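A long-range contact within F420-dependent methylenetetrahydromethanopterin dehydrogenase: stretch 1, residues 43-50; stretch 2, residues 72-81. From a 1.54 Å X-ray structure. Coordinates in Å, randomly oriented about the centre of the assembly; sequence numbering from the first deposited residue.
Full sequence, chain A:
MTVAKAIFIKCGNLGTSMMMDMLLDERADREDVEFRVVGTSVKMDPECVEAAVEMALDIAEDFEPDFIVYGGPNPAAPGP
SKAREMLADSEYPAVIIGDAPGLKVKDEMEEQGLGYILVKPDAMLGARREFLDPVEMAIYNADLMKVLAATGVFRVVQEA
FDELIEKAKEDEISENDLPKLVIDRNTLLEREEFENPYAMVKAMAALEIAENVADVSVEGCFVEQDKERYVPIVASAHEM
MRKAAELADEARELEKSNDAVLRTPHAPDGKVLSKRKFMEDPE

Stretch 1 (43-50) KMDPECVE
Stretch 2, residues 72-81: GPNPAAPGPS

Two helix starts meet here by shape, burying 327 Å² in total with no direct hydrogen bond between them. The register is set by Pro-46 CA and Gly-79 CA, 3.8 Å apart. Such an approach needs a bare alpha carbon: at Gly-79 (phi/psi -60/-61) an ideal CB would lie 1.9 Å from Met-44 O, a clash, and 3.1 Å from Val-49 CG2. Into this hollow points the carbonyl of Met-44, its O 3.4 Å from Gly-79 CA in a CA-H...O contact (164° at H). One water ties the same residues, donating to Met-44 O (2.9 Å) and accepting from Gly-79 N (2.9 Å).

Selenomethionine Met-44 (phi/psi -139/29; chi p, t, m) is the main bump: stretch 2 covers 97 Å² of it, the largest share of any residue here. Its CA-to-CB bond points toward stretch 2, and its CE reaches Pro-80 CG at 3.6 Å, Ala-77 CB at 4.1 Å and Pro-73 O at 3.4 Å, while SE lies 3.9 Å from Pro-73 CD. Farther along, buried Val-49 (chi1 t), its CA-to-CB bond also toward stretch 2, sets its branched side chain against the Gly-79 backbone, CG1 3.4 Å from Gly-79 O. Pro-46 CG packs on Pro-78 CB at 3.6 Å, both rings C-gamma exo; each proline begins its helix, where the missing amide hydrogen costs no backbone bond.

Asp-45 (chi1 p), whose CA-to-CB bond points away from stretch 2, caps the helix that begins at Pro-46 through Cys-48 N to OD2, 3.0 Å. Ala-77, the other N-cap residue, closes a type I turn from Asn-74: its N donates to Asn-74 O at 3.0 Å.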

ATOM      1  N   LYS A  43      24.746 -24.125 -13.557  1.00 20.81           N
ATOM      2  CA  LYS A  43      25.310 -25.421 -13.191  1.00 21.81           C
ATOM      3  C   LYS A  43      26.516 -25.245 -12.298  1.00 21.52           C
ATOM      4  O   LYS A  43      27.406 -24.431 -12.566  1.00 21.37           O
ATOM      5  CB  LYS A  43      25.627 -26.241 -14.437  1.00 21.32           C
ATOM      6  CG  LYS A  43      24.340 -26.682 -15.174  1.00 24.89           C
ATOM      7  CD  LYS A  43      24.620 -27.764 -16.219  1.00 25.28           C
ATOM      8  CE  LYS A  43      23.354 -28.144 -17.013  1.00 26.46           C
ATOM      9  NZ  LYS A  43      22.182 -28.446 -16.139  1.00 23.56           N
HETATM   10  N   MSE A  44      26.518 -26.016 -11.221  1.00 19.02           N
HETATM   11  CA  MSE A  44      27.568 -25.925 -10.214  1.00 19.60           C
HETATM   12  C   MSE A  44      28.018 -27.286  -9.688  1.00 22.01           C
HETATM   13  O   MSE A  44      28.466 -27.407  -8.544  1.00 23.31           O
HETATM   14  CB  MSE A  44      27.097 -25.018  -9.064  1.00 21.01           C
HETATM   15  CG  MSE A  44      25.774 -25.463  -8.389  1.00 20.37           C
HETATM   16 SE   MSE A  44      25.345 -24.404  -6.831  1.00 27.32          SE
HETATM   17  CE  MSE A  44      26.581 -25.251  -5.543  1.00 23.24           C
ATOM     18  N   ASP A  45      27.906 -28.302 -10.538  1.00 20.73           N
ATOM     19  CA  ASP A  45      28.392 -29.631 -10.167  1.00 24.86           C
ATOM     20  C   ASP A  45      29.917 -29.611 -10.358  1.00 24.74           C
ATOM     21  O   ASP A  45      30.467 -28.755 -11.042  1.00 22.79           O
ATOM     22  CB  ASP A  45      27.786 -30.678 -11.084  1.00 26.80           C
ATOM     23  CG  ASP A  45      27.989 -30.325 -12.527  1.00 28.54           C
ATOM     24  OD1 ASP A  45      27.175 -29.544 -13.062  1.00 35.92           O
ATOM     25  OD2 ASP A  45      28.986 -30.782 -13.114  1.00 33.64           O
ATOM     26  N   PRO A  46      30.632 -30.605  -9.802  1.00 22.19           N
ATOM     27  CA  PRO A  46      32.087 -30.604  -9.957  1.00 23.76           C
ATOM     28  C   PRO A  46      32.634 -30.500 -11.384  1.00 22.41           C
ATOM     29  O   PRO A  46      33.622 -29.814 -11.627  1.00 24.92           O
ATOM     30  CB  PRO A  46      32.509 -31.899  -9.263  1.00 25.42           C
ATOM     31  CG  PRO A  46      31.435 -32.095  -8.229  1.00 25.39           C
ATOM     32  CD  PRO A  46      30.182 -31.754  -9.005  1.00 26.27           C
ATOM     33  N   GLU A  47      32.008 -31.193 -12.333  1.00 22.96           N
ATOM     34  CA  GLU A  47      32.502 -31.158 -13.704  1.00 24.81           C
ATOM     35  C   GLU A  47      32.416 -29.753 -14.286  1.00 22.83           C
ATOM     36  O   GLU A  47      33.379 -29.261 -14.884  1.00 22.04           O
ATOM     37  CB  GLU A  47      31.709 -32.138 -14.583  1.00 26.78           C
ATOM     38  CG  GLU A  47      31.673 -33.577 -14.053  1.00 42.26           C
ATOM     39  CD  GLU A  47      30.384 -33.918 -13.283  1.00 46.86           C
ATOM     40  OE1 GLU A  47      30.204 -33.458 -12.121  1.00 41.22           O
ATOM     41  OE2 GLU A  47      29.541 -34.656 -13.858  1.00 49.15           O
ATOM     42  N   CYS A  48      31.262 -29.118 -14.100  1.00 23.01           N
ATOM     43  CA  CYS A  48      31.051 -27.774 -14.618  1.00 22.41           C
ATOM     44  C   CYS A  48      31.945 -26.773 -13.906  1.00 20.19           C
ATOM     45  O   CYS A  48      32.542 -25.905 -14.557  1.00 19.63           O
ATOM     46  CB  CYS A  48      29.577 -27.376 -14.473  1.00 23.35           C
ATOM     47  SG  CYS A  48      28.521 -28.261 -15.701  1.00 32.72           S
ATOM     48  N   VAL A  49      32.060 -26.882 -12.581  1.00 19.98           N
ATOM     49  CA  VAL A  49      32.904 -25.912 -11.863  1.00 18.76           C
ATOM     50  C   VAL A  49      34.357 -26.039 -12.283  1.00 17.93           C
ATOM     51  O   VAL A  49      35.056 -25.025 -12.465  1.00 21.17           O
ATOM     52  CB  VAL A  49      32.736 -26.035 -10.333  1.00 19.70           C
ATOM     53  CG1 VAL A  49      33.739 -25.070  -9.616  1.00 19.40           C
ATOM     54  CG2 VAL A  49      31.292 -25.625  -9.940  1.00 18.85           C
ATOM     55  N   GLU A  50      34.834 -27.270 -12.454  1.00 23.49           N
ATOM     56  CA  GLU A  50      36.220 -27.455 -12.889  1.00 23.41           C
ATOM     57  C   GLU A  50      36.413 -26.778 -14.247  1.00 17.72           C
ATOM     58  O   GLU A  50      37.411 -26.120 -14.492  1.00 22.42           O
ATOM     59  CB  GLU A  50      36.583 -28.953 -12.950  1.00 22.46           C
ATOM     60  CG  GLU A  50      37.989 -29.197 -13.468  1.00 26.94           C
ATOM     61  CD  GLU A  50      38.474 -30.629 -13.293  1.00 33.90           C
ATOM     62  OE1 GLU A  50      39.660 -30.880 -13.576  1.00 39.92           O
ATOM     63  OE2 GLU A  50      37.684 -31.498 -12.867  1.00 34.86           O
ATOM     64  N   GLY A  72      29.034 -18.102  -5.823  1.00 18.43           N
ATOM     65  CA  GLY A  72      27.949 -19.017  -6.103  1.00 19.11           C
ATOM     66  C   GLY A  72      27.501 -19.636  -4.805  1.00 18.76           C
ATOM     67  O   GLY A  72      28.164 -19.442  -3.764  1.00 19.10           O
ATOM     68  N   PRO A  73      26.381 -20.369  -4.819  1.00 17.79           N
ATOM     69  CA  PRO A  73      25.890 -20.982  -3.597  1.00 18.79           C
ATOM     70  C   PRO A  73      26.815 -22.037  -2.994  1.00 19.56           C
ATOM     71  O   PRO A  73      27.641 -22.657  -3.688  1.00 18.61           O
ATOM     72  CB  PRO A  73      24.574 -21.632  -4.029  1.00 19.78           C
ATOM     73  CG  PRO A  73      24.182 -20.885  -5.285  1.00 20.03           C
ATOM     74  CD  PRO A  73      25.484 -20.644  -5.955  1.00 15.93           C
ATOM     75  N   ASN A  74      26.648 -22.179  -1.683  1.00 19.90           N
ATOM     76  CA  ASN A  74      27.307 -23.201  -0.864  1.00 20.61           C
ATOM     77  C   ASN A  74      28.756 -23.622  -1.103  1.00 17.06           C
ATOM     78  O   ASN A  74      29.029 -24.614  -1.742  1.00 19.77           O
ATOM     79  CB  ASN A  74      26.427 -24.449  -0.878  1.00 18.94           C
ATOM     80  CG  ASN A  74      26.772 -25.408   0.239  1.00 21.20           C
ATOM     81  OD1 ASN A  74      27.731 -25.194   0.997  1.00 23.86           O
ATOM     82  ND2 ASN A  74      25.987 -26.466   0.358  1.00 26.35           N
ATOM     83  N   PRO A  75      29.703 -22.856  -0.578  1.00 17.86           N
ATOM     84  CA  PRO A  75      31.124 -23.162  -0.718  1.00 18.07           C
ATOM     85  C   PRO A  75      31.488 -24.577  -0.234  1.00 21.57           C
ATOM     86  O   PRO A  75      32.538 -25.085  -0.573  1.00 21.10           O
ATOM     87  CB  PRO A  75      31.784 -22.099   0.157  1.00 17.83           C
ATOM     88  CG  PRO A  75      30.854 -20.922  -0.014  1.00 19.52           C
ATOM     89  CD  PRO A  75      29.491 -21.506  -0.010  1.00 19.08           C
ATOM     90  N   ALA A  76      30.604 -25.195   0.552  1.00 20.00           N
ATOM     91  CA  ALA A  76      30.887 -26.538   1.078  1.00 24.14           C
ATOM     92  C   ALA A  76      30.428 -27.686   0.181  1.00 23.47           C
ATOM     93  O   ALA A  76      30.806 -28.836   0.407  1.00 25.28           O
ATOM     94  CB  ALA A  76      30.279 -26.693   2.472  1.00 24.44           C
ATOM     95  N   ALA A  77      29.634 -27.377  -0.846  1.00 22.69           N
ATOM     96  CA  ALA A  77      29.135 -28.383  -1.786  1.00 22.08           C
ATOM     97  C   ALA A  77      30.281 -28.927  -2.657  1.00 21.20           C
ATOM     98  O   ALA A  77      31.344 -28.300  -2.779  1.00 21.49           O
ATOM     99  CB  ALA A  77      28.008 -27.778  -2.673  1.00 23.20           C
ATOM    100  N   PRO A  78      30.080 -30.087  -3.301  1.00 23.68           N
ATOM    101  CA  PRO A  78      31.131 -30.690  -4.142  1.00 23.01           C
ATOM    102  C   PRO A  78      31.726 -29.806  -5.238  1.00 20.49           C
ATOM    103  O   PRO A  78      32.955 -29.734  -5.373  1.00 22.54           O
ATOM    104  CB  PRO A  78      30.450 -31.927  -4.733  1.00 22.77           C
ATOM    105  CG  PRO A  78      29.459 -32.286  -3.687  1.00 23.08           C
ATOM    106  CD  PRO A  78      28.876 -30.938  -3.295  1.00 24.50           C
ATOM    107  N   GLY A  79      30.866 -29.154  -6.031  1.00 20.84           N
ATOM    108  CA  GLY A  79      31.385 -28.278  -7.080  1.00 20.58           C
ATOM    109  C   GLY A  79      32.245 -27.151  -6.531  1.00 17.18           C
ATOM    110  O   GLY A  79      33.429 -27.007  -6.884  1.00 19.06           O
ATOM    111  N   PRO A  80      31.652 -26.295  -5.684  1.00 18.48           N
ATOM    112  CA  PRO A  80      32.399 -25.175  -5.097  1.00 17.20           C
ATOM    113  C   PRO A  80      33.667 -25.637  -4.379  1.00 18.87           C
ATOM    114  O   PRO A  80      34.672 -24.953  -4.401  1.00 18.76           O
ATOM    115  CB  PRO A  80      31.397 -24.547  -4.133  1.00 19.03           C
ATOM    116  CG  PRO A  80      30.063 -24.845  -4.774  1.00 18.13           C
ATOM    117  CD  PRO A  80      30.227 -26.256  -5.310  1.00 19.31           C
ATOM    118  N   SER A  81      33.624 -26.816  -3.757  1.00 18.36           N
ATOM    119  CA  SER A  81      34.813 -27.311  -3.050  1.00 20.11           C
ATOM    120  C   SER A  81      35.953 -27.556  -4.026  1.00 21.82           C
ATOM    121  O   SER A  81      37.129 -27.333  -3.701  1.00 21.25           O
ATOM    122  CB  SER A  81      34.490 -28.588  -2.267  1.00 18.24           C
ATOM    123  OG  SER A  81      33.586 -28.284  -1.225  1.00 21.36           O
TER
HETATM  124  O   HOH W   1      27.999 -29.033  -6.181  1.00 24.72           O